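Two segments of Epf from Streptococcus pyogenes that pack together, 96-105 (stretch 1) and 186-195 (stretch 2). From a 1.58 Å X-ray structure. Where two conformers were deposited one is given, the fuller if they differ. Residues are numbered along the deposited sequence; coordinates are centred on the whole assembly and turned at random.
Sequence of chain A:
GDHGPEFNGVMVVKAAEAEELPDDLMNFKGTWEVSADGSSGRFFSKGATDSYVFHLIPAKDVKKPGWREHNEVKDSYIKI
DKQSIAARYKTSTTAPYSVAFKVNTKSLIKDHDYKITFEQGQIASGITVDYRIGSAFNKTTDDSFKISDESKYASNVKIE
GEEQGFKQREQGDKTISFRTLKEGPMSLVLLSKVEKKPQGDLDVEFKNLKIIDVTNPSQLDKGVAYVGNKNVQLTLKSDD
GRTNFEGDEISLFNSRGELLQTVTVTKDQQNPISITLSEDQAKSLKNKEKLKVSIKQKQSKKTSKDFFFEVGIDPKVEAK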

# COMPACT_ATOMS: atom_id res chain seq x y z
N PRO A 96 18.31 -0.34 26.66
CA PRO A 96 17.28 -0.66 25.65
C PRO A 96 17.90 -1.01 24.30
O PRO A 96 18.98 -0.54 23.94
CB PRO A 96 16.42 0.62 25.56
CG PRO A 96 16.93 1.55 26.65
CD PRO A 96 18.33 1.10 26.97
N TYR A 97 17.20 -1.88 23.56
CA TYR A 97 17.68 -2.37 22.27
C TYR A 97 16.49 -2.76 21.42
O TYR A 97 15.53 -3.34 21.95
CB TYR A 97 18.60 -3.57 22.51
CG TYR A 97 19.11 -4.25 21.27
CD1 TYR A 97 20.17 -3.71 20.55
CD2 TYR A 97 18.61 -5.49 20.88
CE1 TYR A 97 20.69 -4.37 19.43
CE2 TYR A 97 19.09 -6.13 19.74
CZ TYR A 97 20.14 -5.58 19.03
OH TYR A 97 20.66 -6.22 17.94
N SER A 98 16.55 -2.48 20.12
CA SER A 98 15.44 -2.80 19.25
C SER A 98 15.86 -3.48 17.97
O SER A 98 16.86 -3.07 17.37
CB SER A 98 14.66 -1.52 18.90
OG SER A 98 13.70 -1.75 17.88
N VAL A 99 15.07 -4.49 17.54
CA VAL A 99 15.23 -5.15 16.24
C VAL A 99 14.00 -4.77 15.40
O VAL A 99 12.88 -4.81 15.90
CB VAL A 99 15.38 -6.68 16.37
CG1 VAL A 99 15.32 -7.37 15.01
CG2 VAL A 99 16.67 -7.05 17.11
N ALA A 100 14.21 -4.45 14.12
CA ALA A 100 13.09 -4.15 13.22
C ALA A 100 13.26 -4.93 11.95
O ALA A 100 14.38 -5.08 11.46
CB ALA A 100 13.03 -2.67 12.92
N PHE A 101 12.13 -5.36 11.39
CA PHE A 101 12.11 -6.00 10.08
C PHE A 101 11.37 -5.12 9.08
O PHE A 101 10.43 -4.41 9.44
CB PHE A 101 11.39 -7.36 10.16
CG PHE A 101 12.04 -8.28 11.16
CD1 PHE A 101 13.34 -8.73 10.97
CD2 PHE A 101 11.33 -8.74 12.27
CE1 PHE A 101 13.95 -9.58 11.91
CE2 PHE A 101 11.93 -9.59 13.19
CZ PHE A 101 13.23 -10.02 12.99
N LYS A 102 11.76 -5.20 7.80
CA LYS A 102 11.00 -4.57 6.74
C LYS A 102 10.53 -5.66 5.82
O LYS A 102 11.36 -6.40 5.25
CB LYS A 102 11.82 -3.51 5.98
CG LYS A 102 11.86 -2.17 6.71
CD LYS A 102 12.54 -1.09 5.84
CE LYS A 102 12.18 0.28 6.31
NZ LYS A 102 12.67 1.34 5.35
N VAL A 103 9.22 -5.80 5.68
CA VAL A 103 8.62 -6.75 4.73
C VAL A 103 8.10 -5.92 3.58
O VAL A 103 7.25 -5.03 3.75
CB VAL A 103 7.55 -7.63 5.37
CG1 VAL A 103 6.97 -8.56 4.31
CG2 VAL A 103 8.14 -8.45 6.51
N ASN A 104 8.71 -6.13 2.41
CA ASN A 104 8.44 -5.30 1.25
C ASN A 104 7.12 -5.59 0.56
O ASN A 104 6.60 -6.71 0.62
CB ASN A 104 9.55 -5.45 0.22
CG ASN A 104 10.79 -4.65 0.55
OD1 ASN A 104 10.87 -3.93 1.56
ND2 ASN A 104 11.82 -4.80 -0.28
N THR A 105 6.57 -4.57 -0.07
CA THR A 105 5.43 -4.70 -0.97
C THR A 105 5.93 -4.67 -2.41
O THR A 105 7.07 -4.26 -2.68
CB THR A 105 4.41 -3.54 -0.77
OG1 THR A 105 4.95 -2.34 -1.34
CG2 THR A 105 4.07 -3.30 0.73
N MET A 186 7.07 -0.21 -1.03
CA MET A 186 7.22 0.27 0.35
C MET A 186 7.41 -0.92 1.26
O MET A 186 7.61 -2.03 0.77
CB MET A 186 6.01 1.12 0.76
CG MET A 186 5.97 2.46 0.04
SD MET A 186 4.62 3.50 0.59
CE MET A 186 5.09 3.80 2.11
N SER A 187 7.39 -0.71 2.57
CA SER A 187 7.50 -1.84 3.48
C SER A 187 6.57 -1.65 4.67
O SER A 187 6.24 -0.52 5.06
CB SER A 187 8.94 -2.04 3.98
OG SER A 187 9.39 -0.97 4.79
N LEU A 188 6.17 -2.77 5.23
CA LEU A 188 5.59 -2.84 6.55
C LEU A 188 6.78 -2.99 7.48
O LEU A 188 7.58 -3.93 7.29
CB LEU A 188 4.60 -4.01 6.71
CG LEU A 188 4.15 -4.29 8.16
CD1 LEU A 188 3.33 -3.12 8.75
CD2 LEU A 188 3.29 -5.53 8.24
N VAL A 189 6.94 -2.08 8.44
CA VAL A 189 8.03 -2.14 9.41
C VAL A 189 7.52 -2.76 10.69
O VAL A 189 6.58 -2.24 11.30
CB VAL A 189 8.69 -0.76 9.67
CG1 VAL A 189 10.05 -0.96 10.35
CG2 VAL A 189 8.87 0.00 8.36
N LEU A 190 8.11 -3.89 11.07
CA LEU A 190 7.70 -4.65 12.27
C LEU A 190 8.77 -4.46 13.33
O LEU A 190 9.86 -5.03 13.20
CB LEU A 190 7.54 -6.13 11.91
CG LEU A 190 6.42 -6.40 10.90
CD1 LEU A 190 6.55 -7.77 10.31
CD2 LEU A 190 5.03 -6.21 11.52
N LEU A 191 8.50 -3.59 14.32
CA LEU A 191 9.50 -3.23 15.31
C LEU A 191 9.22 -3.81 16.65
O LEU A 191 8.07 -3.88 17.09
CB LEU A 191 9.61 -1.69 15.47
CG LEU A 191 9.78 -0.90 14.17
CD1 LEU A 191 8.45 -0.32 13.72
CD2 LEU A 191 10.78 0.23 14.35
N SER A 192 10.29 -4.21 17.35
CA SER A 192 10.15 -4.67 18.74
C SER A 192 11.32 -4.16 19.54
O SER A 192 12.34 -3.75 18.98
CB SER A 192 10.04 -6.19 18.81
OG SER A 192 11.17 -6.85 18.26
N LYS A 193 11.17 -4.16 20.87
CA LYS A 193 12.27 -3.72 21.69
C LYS A 193 12.18 -4.29 23.09
O LYS A 193 11.10 -4.73 23.52
CB LYS A 193 12.36 -2.18 21.73
CG LYS A 193 11.38 -1.49 22.64
CD LYS A 193 11.80 -0.02 22.82
CE LYS A 193 10.74 0.85 23.41
NZ LYS A 193 11.17 2.28 23.42
N VAL A 194 13.33 -4.28 23.78
CA VAL A 194 13.42 -4.61 25.20
C VAL A 194 13.90 -3.35 25.90
O VAL A 194 14.78 -2.66 25.37
CB VAL A 194 14.30 -5.86 25.51
CG1 VAL A 194 13.64 -7.13 24.98
CG2 VAL A 194 15.73 -5.73 24.97
N GLU A 195 13.35 -3.06 27.09
CA GLU A 195 13.76 -1.91 27.90
C GLU A 195 14.75 -2.30 28.95
O GLU A 195 15.48 -1.44 29.45
CB GLU A 195 12.54 -1.27 28.60
CG GLU A 195 11.51 -0.71 27.65
CD GLU A 195 11.67 0.74 27.26
OE1 GLU A 195 12.80 1.27 27.34
OE2 GLU A 195 10.65 1.34 26.86
O HOH W 1 10.98 -6.84 15.43

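Two neighbouring antiparallel β-strands, at least 81 residues apart in sequence, are held together chiefly by a backbone hydrogen-bond ladder, with side chains paired on each face and 841 Å² of surface buried between them. The odd-numbered residues of the first strand make the rungs. Phe 101 N donates to Leu 190 O and Leu 190 N returns to Phe 101 O, both at 2.9 Å and nearly straight; Val 103 with Leu 188 and Tyr 97 with Val 194 repeat the pattern.

The ladder loosens at Val 99. Ser 192 N still reaches Val 99 O at 3.0 Å, but Val 99 N to Ser 192 O is weak, 3.2 Å with a bent angle. Two additions serve this spot: Ser 98 OG donates to Ser 192 O at 2.7 Å, and a water accepts from Ser 192 OG at 2.8 Å while donating to Val 99 O at 2.8 Å and Leu 190 O at 3.1 Å. Small hydroxyl side chains suit such a place: Ser 98 reaches a carbonyl directly, and Ser 192 does so through the water.

At the far end, Thr 105 N donates to Met 186 O at 2.9 Å, and Thr 105 OG1 accepts from Met 186 N at 3.0 Å, a side chain doing a carbonyl's work.

Side chains alternate between faces. One carries Tyr 97, Val 99, Phe 101 and Val 103 with Leu 188, Leu 190, Ser 192 and Val 194; here Val 103 CG2 meets Leu 190 CD1 at 4.2 Å, and β-branched valines fit the extended backbone. On the other, Ala 100 CB lies 3.9 Å from Leu 191 CG and 4.3 Å from Val 189 CG1, a small residue facing two larger ones across the strands. Lys 102 extends its aliphatic chain outward from the sheet, beside Val 189, with Lys 102 CE 3.9 Å from Val 189 CG2, while its amine is satisfied elsewhere in the structure.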